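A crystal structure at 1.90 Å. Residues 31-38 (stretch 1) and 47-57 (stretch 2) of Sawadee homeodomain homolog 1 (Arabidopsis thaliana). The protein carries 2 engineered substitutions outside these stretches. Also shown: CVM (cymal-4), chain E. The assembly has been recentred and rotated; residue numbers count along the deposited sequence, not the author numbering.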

ATOM      1  N   GLY A  31     -11.554 -20.041 -14.024  1.00 32.37           N
ATOM      2  CA  GLY A  31     -10.192 -19.903 -14.544  1.00 27.81           C
ATOM      3  C   GLY A  31      -9.250 -19.036 -13.720  1.00 25.76           C
ATOM      4  O   GLY A  31      -8.048 -19.010 -13.984  1.00 25.29           O
ATOM      5  N   GLU A  32      -9.785 -18.327 -12.726  1.00 22.87           N
ATOM      6  CA  GLU A  32      -8.966 -17.458 -11.872  1.00 21.19           C
ATOM      7  C   GLU A  32      -8.010 -18.245 -10.983  1.00 22.43           C
ATOM      8  O   GLU A  32      -8.400 -19.227 -10.340  1.00 15.90           O
ATOM      9  CB  GLU A  32      -9.833 -16.536 -11.012  1.00 27.86           C
ATOM     10  CG  GLU A  32     -10.321 -15.289 -11.734  1.00 42.98           C
ATOM     11  CD  GLU A  32     -11.584 -15.528 -12.533  1.00 58.85           C
ATOM     12  OE1 GLU A  32     -12.643 -15.753 -11.908  1.00 55.42           O
ATOM     13  OE2 GLU A  32     -11.523 -15.479 -13.785  1.00 68.30           O
ATOM     14  N   LEU A  33      -6.763 -17.805 -10.962  1.00 12.04           N
ATOM     15  CA  LEU A  33      -5.775 -18.400 -10.117  1.00 15.29           C
ATOM     16  C   LEU A  33      -5.651 -17.665  -8.778  1.00 11.89           C
ATOM     17  O   LEU A  33      -5.483 -16.487  -8.747  1.00 10.89           O
ATOM     18  CB  LEU A  33      -4.436 -18.422 -10.846  1.00 15.72           C
ATOM     19  CG  LEU A  33      -3.210 -18.957 -10.137  1.00 27.09           C
ATOM     20  CD1 LEU A  33      -3.190 -20.478 -10.153  1.00 25.22           C
ATOM     21  CD2 LEU A  33      -1.913 -18.411 -10.730  1.00 29.42           C
ATOM     22  N   GLU A  34      -5.742 -18.411  -7.691  1.00 12.97           N
ATOM     23  CA  GLU A  34      -5.578 -17.855  -6.350  1.00 11.61           C
ATOM     24  C   GLU A  34      -4.465 -18.594  -5.613  1.00 11.14           C
ATOM     25  O   GLU A  34      -4.227 -19.777  -5.865  1.00  9.59           O
ATOM     26  CB  GLU A  34      -6.883 -17.946  -5.554  1.00 13.37           C
ATOM     27  CG  GLU A  34      -8.031 -17.078  -6.098  1.00 13.74           C
ATOM     28  CD  GLU A  34      -9.275 -17.092  -5.204  1.00 22.16           C
ATOM     29  OE1 GLU A  34      -9.435 -18.034  -4.401  1.00 18.34           O
ATOM     30  OE2 GLU A  34     -10.099 -16.153  -5.308  1.00 19.64           O
ATOM     31  N   VAL A  35      -3.779 -17.891  -4.717  1.00  5.78           N
ATOM     32  CA  VAL A  35      -2.792 -18.513  -3.837  1.00  6.81           C
ATOM     33  C   VAL A  35      -3.240 -18.374  -2.385  1.00  6.80           C
ATOM     34  O   VAL A  35      -3.905 -17.402  -2.027  1.00 10.20           O
ATOM     35  CB  VAL A  35      -1.360 -17.927  -4.006  1.00 12.61           C
ATOM     36  CG1 VAL A  35      -0.713 -18.450  -5.273  1.00 19.20           C
ATOM     37  CG2 VAL A  35      -1.365 -16.383  -3.991  1.00 10.21           C
ATOM     38  N   ARG A  36      -2.887 -19.354  -1.562  1.00  5.98           N
ATOM     39  CA  ARG A  36      -3.163 -19.277  -0.132  1.00  6.56           C
ATOM     40  C   ARG A  36      -1.953 -18.685   0.570  1.00 11.87           C
ATOM     41  O   ARG A  36      -0.846 -19.230   0.485  1.00 12.31           O
ATOM     42  CB  ARG A  36      -3.514 -20.653   0.432  1.00  9.63           C
ATOM     43  CG  ARG A  36      -3.927 -20.638   1.904  1.00 14.11           C
ATOM     44  CD  ARG A  36      -5.017 -21.656   2.160  1.00 22.84           C
ATOM     45  NE  ARG A  36      -5.426 -21.733   3.563  1.00 24.52           N
ATOM     46  CZ  ARG A  36      -6.443 -21.060   4.102  1.00 26.64           C
ATOM     47  NH1 ARG A  36      -7.169 -20.216   3.373  1.00 23.12           N
ATOM     48  NH2 ARG A  36      -6.734 -21.230   5.386  1.00 23.62           N
ATOM     49  N   VAL A  37      -2.154 -17.557   1.250  1.00  9.85           N
ATOM     50  CA  VAL A  37      -1.034 -16.855   1.873  1.00  6.22           C
ATOM     51  C   VAL A  37      -1.088 -16.905   3.388  1.00 13.64           C
ATOM     52  O   VAL A  37      -2.166 -16.928   3.984  1.00 12.07           O
ATOM     53  CB  VAL A  37      -0.909 -15.376   1.401  1.00 11.12           C
ATOM     54  CG1 VAL A  37      -0.545 -15.311  -0.082  1.00 14.35           C
ATOM     55  CG2 VAL A  37      -2.184 -14.595   1.681  1.00 12.06           C
ATOM     56  N   ARG A  38       0.088 -16.931   3.999  1.00 10.12           N
ATOM     57  CA  ARG A  38       0.213 -16.771   5.436  1.00 12.37           C
ATOM     58  C   ARG A  38       0.762 -15.376   5.674  1.00 14.55           C
ATOM     59  O   ARG A  38       1.762 -14.991   5.068  1.00 12.24           O
ATOM     60  CB  ARG A  38       1.147 -17.833   6.020  1.00 18.08           C
ATOM     61  CG  ARG A  38       1.367 -17.702   7.528  1.00 26.19           C
ATOM     62  CD  ARG A  38       1.717 -19.042   8.146  1.00 30.68           C
ATOM     63  NE  ARG A  38       0.564 -19.936   8.158  1.00 32.26           N
ATOM     64  CZ  ARG A  38       0.640 -21.264   8.184  1.00 33.11           C
ATOM     65  NH1 ARG A  38       1.822 -21.872   8.194  1.00 34.07           N
ATOM     66  NH2 ARG A  38      -0.472 -21.984   8.193  1.00 27.92           N
ATOM     67  N   ASP A  47      -4.621 -17.100   7.672  1.00 19.43           N
ATOM     68  CA  ASP A  47      -4.383 -17.518   6.271  1.00 17.34           C
ATOM     69  C   ASP A  47      -5.579 -17.199   5.378  1.00 18.72           C
ATOM     70  O   ASP A  47      -6.721 -17.396   5.784  1.00 14.01           O
ATOM     71  CB  ASP A  47      -4.101 -19.024   6.168  1.00 22.13           C
ATOM     72  CG  ASP A  47      -2.844 -19.456   6.915  1.00 24.37           C
ATOM     73  OD1 ASP A  47      -2.670 -20.680   7.094  1.00 18.63           O
ATOM     74  OD2 ASP A  47      -2.040 -18.594   7.326  1.00 20.02           O
ATOM     75  N   GLU A  48      -5.315 -16.711   4.167  1.00 12.09           N
ATOM     76  CA  GLU A  48      -6.382 -16.342   3.239  1.00  9.73           C
ATOM     77  C   GLU A  48      -6.047 -16.748   1.812  1.00  8.60           C
ATOM     78  O   GLU A  48      -4.878 -16.806   1.441  1.00 10.18           O
ATOM     79  CB  GLU A  48      -6.614 -14.827   3.257  1.00 13.49           C
ATOM     80  CG  GLU A  48      -7.318 -14.297   4.478  1.00 20.39           C
ATOM     81  CD  GLU A  48      -7.569 -12.798   4.414  1.00 22.65           C
ATOM     82  OE1 GLU A  48      -7.748 -12.255   3.301  1.00 15.67           O
ATOM     83  OE2 GLU A  48      -7.603 -12.163   5.490  1.00 26.62           O
ATOM     84  N   TRP A  49      -7.083 -17.010   1.020  1.00  9.06           N
ATOM     85  CA  TRP A  49      -6.950 -17.140  -0.426  1.00  9.26           C
ATOM     86  C   TRP A  49      -7.015 -15.755  -1.048  1.00 12.58           C
ATOM     87  O   TRP A  49      -7.896 -14.958  -0.710  1.00 10.08           O
ATOM     88  CB  TRP A  49      -8.076 -17.995  -0.997  1.00  9.56           C
ATOM     89  CG  TRP A  49      -8.012 -19.448  -0.629  1.00 11.20           C
ATOM     90  CD1 TRP A  49      -8.773 -20.091   0.301  1.00 14.26           C
ATOM     91  CD2 TRP A  49      -7.157 -20.443  -1.210  1.00 12.57           C
ATOM     92  NE1 TRP A  49      -8.439 -21.430   0.344  1.00 14.93           N
ATOM     93  CE2 TRP A  49      -7.449 -21.668  -0.575  1.00 14.04           C
ATOM     94  CE3 TRP A  49      -6.166 -20.414  -2.204  1.00 12.60           C
ATOM     95  CZ2 TRP A  49      -6.786 -22.860  -0.901  1.00 12.15           C
ATOM     96  CZ3 TRP A  49      -5.507 -21.597  -2.526  1.00 13.56           C
ATOM     97  CH2 TRP A  49      -5.825 -22.802  -1.880  1.00 12.92           C
ATOM     98  N   VAL A  50      -6.079 -15.469  -1.951  1.00 12.62           N
ATOM     99  CA  VAL A  50      -6.048 -14.196  -2.666  1.00 11.07           C
ATOM    100  C   VAL A  50      -5.778 -14.409  -4.151  1.00  9.88           C
ATOM    101  O   VAL A  50      -4.974 -15.265  -4.528  1.00  8.18           O
ATOM    102  CB  VAL A  50      -4.973 -13.211  -2.099  1.00 11.05           C
ATOM    103  CG1 VAL A  50      -5.321 -12.771  -0.678  1.00 12.04           C
ATOM    104  CG2 VAL A  50      -3.572 -13.824  -2.148  1.00 14.04           C
ATOM    105  N   ASN A  51      -6.446 -13.616  -4.983  1.00  8.17           N
ATOM    106  CA  ASN A  51      -6.246 -13.647  -6.426  1.00 11.53           C
ATOM    107  C   ASN A  51      -4.819 -13.217  -6.783  1.00 13.89           C
ATOM    108  O   ASN A  51      -4.361 -12.161  -6.339  1.00 11.18           O
ATOM    109  CB  ASN A  51      -7.279 -12.737  -7.099  1.00 12.96           C
ATOM    110  CG  ASN A  51      -7.195 -12.762  -8.610  1.00 15.05           C
ATOM    111  OD1 ASN A  51      -6.281 -12.189  -9.202  1.00 17.15           O
ATOM    112  ND2 ASN A  51      -8.175 -13.399  -9.249  1.00 12.63           N
ATOM    113  N   VAL A  52      -4.122 -14.038  -7.570  1.00 10.13           N
ATOM    114  CA  VAL A  52      -2.718 -13.769  -7.918  1.00 14.16           C
ATOM    115  C   VAL A  52      -2.580 -12.487  -8.747  1.00 15.32           C
ATOM    116  O   VAL A  52      -1.749 -11.632  -8.438  1.00 18.67           O
ATOM    117  CB  VAL A  52      -2.051 -14.967  -8.659  1.00 19.51           C
ATOM    118  CG1 VAL A  52      -0.631 -14.623  -9.115  1.00 24.20           C
ATOM    119  CG2 VAL A  52      -2.020 -16.183  -7.764  1.00 19.73           C
ATOM    120  N   LYS A  53      -3.411 -12.352  -9.777  1.00 17.00           N
ATOM    121  CA  LYS A  53      -3.334 -11.209 -10.695  1.00 20.35           C
ATOM    122  C   LYS A  53      -3.610  -9.852 -10.042  1.00 18.42           C
ATOM    123  O   LYS A  53      -2.873  -8.897 -10.270  1.00 25.98           O
ATOM    124  CB  LYS A  53      -4.261 -11.417 -11.900  1.00 32.10           C
ATOM    125  CG  LYS A  53      -4.178 -10.298 -12.936  1.00 46.53           C
ATOM    126  CD  LYS A  53      -5.113 -10.527 -14.130  1.00 61.18           C
ATOM    127  CE  LYS A  53      -6.590 -10.422 -13.757  1.00 66.01           C
ATOM    128  NZ  LYS A  53      -7.048  -9.010 -13.591  1.00 64.94           N
ATOM    129  N   THR A  54      -4.656  -9.771  -9.224  1.00 12.99           N
ATOM    130  CA  THR A  54      -5.110  -8.486  -8.690  1.00 17.68           C
ATOM    131  C   THR A  54      -4.604  -8.184  -7.279  1.00 17.83           C
ATOM    132  O   THR A  54      -4.537  -7.019  -6.873  1.00 16.52           O
ATOM    133  CB  THR A  54      -6.654  -8.400  -8.641  1.00 16.14           C
ATOM    134  OG1 THR A  54      -7.156  -9.388  -7.736  1.00 12.95           O
ATOM    135  CG2 THR A  54      -7.267  -8.618 -10.019  1.00 21.16           C
ATOM    136  N   SER A  55      -4.263  -9.226  -6.530  1.00  8.46           N
ATOM    137  CA  SER A  55      -4.157  -9.086  -5.080  1.00  5.53           C
ATOM    138  C   SER A  55      -2.856  -9.596  -4.451  1.00  7.99           C
ATOM    139  O   SER A  55      -2.793  -9.791  -3.238  1.00 11.29           O
ATOM    140  CB  SER A  55      -5.383  -9.723  -4.414  1.00  7.29           C
ATOM    141  OG  SER A  55      -6.580  -9.121  -4.894  1.00 10.10           O
ATOM    142  N   VAL A  56      -1.832  -9.815  -5.276  1.00  6.52           N
ATOM    143  CA  VAL A  56      -0.468 -10.094  -4.800  1.00  5.52           C
ATOM    144  C   VAL A  56       0.495  -9.224  -5.601  1.00  9.23           C
ATOM    145  O   VAL A  56       0.443  -9.210  -6.832  1.00 10.11           O
ATOM    146  CB  VAL A  56      -0.052 -11.582  -4.972  1.00  8.83           C
ATOM    147  CG1 VAL A  56       1.372 -11.815  -4.455  1.00  9.73           C
ATOM    148  CG2 VAL A  56      -1.016 -12.516  -4.254  1.00  7.97           C
ATOM    149  N   ARG A  57       1.369  -8.499  -4.909  1.00  6.87           N
ATOM    150  CA  ARG A  57       2.363  -7.666  -5.584  1.00  6.98           C
ATOM    151  C   ARG A  57       3.611  -7.528  -4.732  1.00  6.45           C
ATOM    152  O   ARG A  57       3.598  -7.850  -3.541  1.00  7.60           O
ATOM    153  CB  ARG A  57       1.797  -6.274  -5.921  1.00  9.09           C
ATOM    154  CG  ARG A  57       1.475  -5.417  -4.694  1.00  8.83           C
ATOM    155  CD  ARG A  57       0.712  -4.150  -5.065  1.00 10.88           C
ATOM    156  NE  ARG A  57       0.519  -3.303  -3.889  1.00  7.46           N
ATOM    157  CZ  ARG A  57      -0.328  -2.283  -3.815  1.00  9.57           C
ATOM    158  NH1 ARG A  57      -1.081  -1.951  -4.862  1.00  7.84           N
ATOM    159  NH2 ARG A  57      -0.420  -1.587  -2.686  1.00  7.91           N
TER
HETATM  160  C1  CVM E 303       3.482 -12.716  -8.630  1.00 46.48           C
HETATM  161  C2  CVM E 303       2.945 -13.446  -7.403  1.00 37.54           C
HETATM  162  C3  CVM E 303       4.044 -14.272  -6.743  1.00 33.09           C
HETATM  163  C4  CVM E 303       3.554 -15.698  -6.473  1.00 34.88           C
HETATM  164  C6  CVM E 303       4.539 -16.553  -5.653  1.00 34.35           C
HETATM  165  C7  CVM E 303       4.984 -17.771  -6.480  1.00 34.57           C
HETATM  166  C8  CVM E 303       6.217 -18.485  -5.886  1.00 28.42           C
HETATM  167  C9  CVM E 303       6.489 -18.098  -4.422  1.00 22.46           C
HETATM  168  C10 CVM E 303       6.646 -16.578  -4.235  1.00 25.16           C
HETATM  169  C11 CVM E 303       5.770 -15.753  -5.191  1.00 26.09           C
HETATM  170  O12 CVM E 303       3.779 -11.362  -8.256  1.00 49.68           O
HETATM  171  C13 CVM E 303       2.965 -10.374  -8.942  1.00 58.36           C
HETATM  172  O14 CVM E 303       2.065 -10.898  -9.970  1.00 63.05           O
HETATM  173  C15 CVM E 303       1.184  -9.868 -10.516  1.00 64.74           C
HETATM  174  C16 CVM E 303       1.955  -8.655 -11.078  1.00 61.13           C
HETATM  175  C17 CVM E 303       3.135  -8.180 -10.206  1.00 62.54           C
HETATM  176  C18 CVM E 303       3.914  -9.343  -9.569  1.00 60.69           C
HETATM  177  C19 CVM E 303       0.296 -10.453 -11.631  1.00 70.26           C
HETATM  178  O20 CVM E 303       0.955 -11.554 -12.268  1.00 72.19           O
HETATM  179  O21 CVM E 303       4.032  -7.392 -11.001  1.00 62.83           O
HETATM  180  O22 CVM E 303       4.801  -8.840  -8.564  1.00 59.69           O
HETATM  181  O23 CVM E 303       1.043  -7.556 -11.202  1.00 58.99           O
HETATM  182  O   HOH W   1      -4.922 -14.676 -10.788  1.00 20.59           O
HETATM  183  O   HOH W   2     -10.315 -14.490  -7.346  1.00 17.53           O
HETATM  184  O   HOH W   3     -10.272 -14.359  -2.997  1.00 27.60           O
HETATM  185  O   HOH W   4      -3.809 -22.741   5.784  1.00 35.02           O

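Stretch 1 runs as a strand from Leu33 to Arg38 and pairs antiparallel with the strand of stretch 2, Glu48 to Asn51. The two stretches bury 848 Å² between them, both sides summed.

Gly31 makes no contact with stretch 2. Its backbone angles (phi 99°, psi -10°) suit glycine, since a CB here would be jammed against the carbonyl oxygen of the preceding residue. Glu32 touches stretch 2 lightly, with its CG 3.8 Å from Asn51 ND2, and the end of its side chain leads away.

Leu33 extends the backbone ladder past the strand of stretch 2. Val52 N donates to Leu33 O at 3.0 Å, and the N-H points almost straight at the oxygen (178°). Water 1 also donates to Leu33 O (2.8 Å) and accepts from Lys53 N (3.0 Å), so it ties the strand to the turn that follows Asn51. Asn51 sits at the N-cap, just before that helical turn: its OD1 accepts from Thr54 N at 2.9 Å. The Leu33 side chain packs CD2 against Val52 CG2 at 3.7 Å.

Glu34 faces Asn51 in a non-hydrogen-bonded pair, with the CA atoms 4.3 Å apart. Glu34 CA lies 3.2 Å from Val50 O in a CA-H...O contact. The carboxylate reaches stretch 2 through water. Water 2 donates to Glu34 OE2 (2.6 Å) and accepts from Asn51 ND2 (3.1 Å). Water 3 donates to the same Glu34 OE2 (2.9 Å) and weakly to Trp49 O (3.4 Å).

Val35 and Val50 form a hydrogen-bonded pair. Val35 N donates to Val50 O and Val50 N donates to Val35 O, both at 2.9 Å. The Val35 side chain is buried on the face it shares with Val37, Glu48 and Val50. Its CG1 meets Val52 CG2 at 3.6 Å. Its CG2 lies 3.8 Å from Val50 CG2 and 3.9 Å from Val56 CG2, so one valine joins three others in an apolar cluster.

Arg36 returns to the face of Glu34, Trp49 and Asn51. It pairs with Trp49 without backbone hydrogen bonds. The aliphatic part of its side chain covers the indole: Arg36 CB sits 3.7 Å from the centroid of the Trp49 six-membered ring, 12° off the normal, a CH-pi contact. The guanidinium continues to Asp47, with Arg36 NH2 3.5 Å from Asp47 CB. Water 4 links the two side chains, accepting from Arg36 NE (2.9 Å) and donating to Asp47 OD1 (2.7 Å).

Val37 repeats the hydrogen-bonded pattern with Glu48. Val37 N donates to Glu48 O at 2.8 Å, and Glu48 N donates to Val37 O at 3.2 Å. Val37 CG1 joins the valine cluster, 4.0 Å from Val50 CG2.

Arg38 closes the contact with a two-pronged salt bridge. Arg38 NE donates to Asp47 OD2 (3.0 Å) and Arg38 NH2 donates to Asp47 OD1 (2.8 Å). OD1 lies near the guanidinium plane, where the N-H groups point.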